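Local coordinates for uncharacterized protein (PDB 4MJG), which is of unknown function, belongs to the DUF4853 family and is probably a bacterial lipoprotein, at residues 66-71 against 152-157. Numbering follows the deposited sequence.
Sequences VGYTTV and PSVEEA
Y68 reaches across to the start of the short helix 154-157, and its side chain alone makes the contact from 66-71 to 152-157. The polar part is one hydrogen bond: the phenol OH donates to the carbonyl O of P152, 3.0 Å away. It arrives in the carbonyl plane on a lone pair, with a C=O...donor angle of 142°, while P152 O in turn lies at the edge of the ring. V154 N is just as near to OH, but the angle is too poor for a bond.

The apolar part gathers round the same ring. The side chains of Y68 and V154 cross at about a right angle; CG2, anti to the backbone N of V154, is the branch that this torsion sets over one ring face, offset toward the rim, and CB comes to 4.0 Å from Y68 CZ. A157, one helical turn on, brings CB obliquely to 3.7 Å from Y68 CE2. Elsewhere L49 and P50 of strand 44-55 touch Y68, and V154 also meets V163 of strand 161-166.

S153 is the N-cap, its OG accepting a weak bond from E156 N. An alanine in place of Y68 would probably leave P152 O without this donor and open a gap beside V154 and A157. One tyrosine from segment 66-71 thus meets the start of helix 154-157, pairing a directional bond to the backbone with apolar packing.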
loop_
_atom_site.group_PDB
_atom_site.type_symbol
_atom_site.label_atom_id
_atom_site.label_comp_id
_atom_site.label_asym_id
_atom_site.label_seq_id
_atom_site.Cartn_x
_atom_site.Cartn_y
_atom_site.Cartn_z
ATOM N N VAL A 66 3.253 -7.387 0.620
ATOM C CA VAL A 66 3.385 -6.024 1.106
ATOM C C VAL A 66 3.771 -5.176 -0.098
ATOM O O VAL A 66 4.753 -5.476 -0.778
ATOM C CB VAL A 66 4.486 -5.912 2.185
ATOM C CG1 VAL A 66 4.719 -4.460 2.574
ATOM C CG2 VAL A 66 4.134 -6.755 3.406
ATOM N N GLY A 67 3.008 -4.125 -0.366
ATOM C CA GLY A 67 3.241 -3.293 -1.550
ATOM C C GLY A 67 4.282 -2.215 -1.329
ATOM O O GLY A 67 4.991 -2.210 -0.318
ATOM N N TYR A 68 4.377 -1.297 -2.288
ATOM C CA TYR A 68 5.247 -0.133 -2.149
ATOM C C TYR A 68 4.801 0.675 -0.957
ATOM O O TYR A 68 3.617 0.698 -0.618
ATOM C CB TYR A 68 5.190 0.751 -3.392
ATOM C CG TYR A 68 6.029 0.250 -4.541
ATOM C CD1 TYR A 68 7.359 0.637 -4.683
ATOM C CD2 TYR A 68 5.488 -0.593 -5.495
ATOM C CE1 TYR A 68 8.131 0.187 -5.737
ATOM C CE2 TYR A 68 6.248 -1.048 -6.547
ATOM C CZ TYR A 68 7.570 -0.655 -6.661
ATOM O OH TYR A 68 8.320 -1.114 -7.708
ATOM N N THR A 69 5.760 1.318 -0.304
ATOM C CA THR A 69 5.453 2.279 0.735
ATOM C C THR A 69 5.809 3.644 0.170
ATOM O O THR A 69 6.953 3.866 -0.206
ATOM C CB THR A 69 6.266 2.004 2.004
ATOM O OG1 THR A 69 5.977 0.677 2.484
ATOM C CG2 THR A 69 5.931 3.022 3.080
ATOM N N THR A 70 4.820 4.529 0.059
ATOM C CA THR A 70 5.055 5.874 -0.461
ATOM C C THR A 70 4.691 6.922 0.568
ATOM O O THR A 70 3.829 6.698 1.416
ATOM C CB THR A 70 4.273 6.150 -1.760
ATOM O OG1 THR A 70 2.863 6.068 -1.520
ATOM C CG2 THR A 70 4.661 5.154 -2.825
ATOM N N VAL A 71 5.353 8.072 0.474
ATOM C CA VAL A 71 5.229 9.127 1.468
ATOM C C VAL A 71 4.879 10.455 0.807
ATOM O O VAL A 71 5.578 10.905 -0.098
ATOM C CB VAL A 71 6.536 9.276 2.270
ATOM C CG1 VAL A 71 6.457 10.453 3.232
ATOM C CG2 VAL A 71 6.811 7.997 3.043
ATOM N N PRO A 152 6.034 -5.996 -9.553
ATOM C CA PRO A 152 5.941 -5.001 -10.608
ATOM C C PRO A 152 6.907 -3.857 -10.385
ATOM O O PRO A 152 7.149 -3.466 -9.242
ATOM C CB PRO A 152 4.497 -4.508 -10.498
ATOM C CG PRO A 152 4.154 -4.687 -9.066
ATOM C CD PRO A 152 4.938 -5.871 -8.572
ATOM N N SER A 153 7.455 -3.334 -11.479
ATOM C CA SER A 153 8.231 -2.103 -11.440
ATOM C C SER A 153 7.327 -0.981 -10.956
ATOM O O SER A 153 6.101 -1.068 -11.054
ATOM C CB SER A 153 8.765 -1.761 -12.829
ATOM O OG SER A 153 7.696 -1.615 -13.751
ATOM N N VAL A 154 7.929 0.084 -10.452
ATOM C CA VAL A 154 7.161 1.238 -10.013
ATOM C C VAL A 154 6.407 1.887 -11.185
ATOM O O VAL A 154 5.411 2.579 -10.978
ATOM C CB VAL A 154 8.059 2.263 -9.297
ATOM C CG1 VAL A 154 8.939 3.001 -10.296
ATOM C CG2 VAL A 154 7.215 3.235 -8.487
ATOM N N GLU A 155 6.884 1.657 -12.407
ATOM C CA GLU A 155 6.167 2.076 -13.613
ATOM C C GLU A 155 4.796 1.408 -13.646
ATOM O O GLU A 155 3.773 2.073 -13.836
ATOM C CB GLU A 155 6.936 1.688 -14.890
ATOM C CG GLU A 155 8.414 2.062 -14.930
ATOM C CD GLU A 155 8.667 3.546 -14.737
ATOM O OE1 GLU A 155 7.867 4.373 -15.231
ATOM O OE2 GLU A 155 9.684 3.885 -14.100
ATOM N N GLU A 156 4.796 0.089 -13.455
ATOM C CA GLU A 156 3.586 -0.730 -13.552
ATOM C C GLU A 156 2.655 -0.551 -12.359
ATOM O O GLU A 156 1.435 -0.600 -12.515
ATOM C CB GLU A 156 3.962 -2.209 -13.679
ATOM C CG GLU A 156 4.708 -2.546 -14.963
ATOM C CD GLU A 156 5.511 -3.831 -14.871
ATOM O OE1 GLU A 156 5.290 -4.624 -13.931
ATOM O OE2 GLU A 156 6.370 -4.046 -15.750
ATOM N N ALA A 157 3.231 -0.354 -11.177
ATOM C CA ALA A 157 2.444 -0.177 -9.955
ATOM C C ALA A 157 1.669 1.143 -9.935
ATOM O O ALA A 157 0.598 1.226 -9.342
ATOM C CB ALA A 157 3.345 -0.275 -8.734
#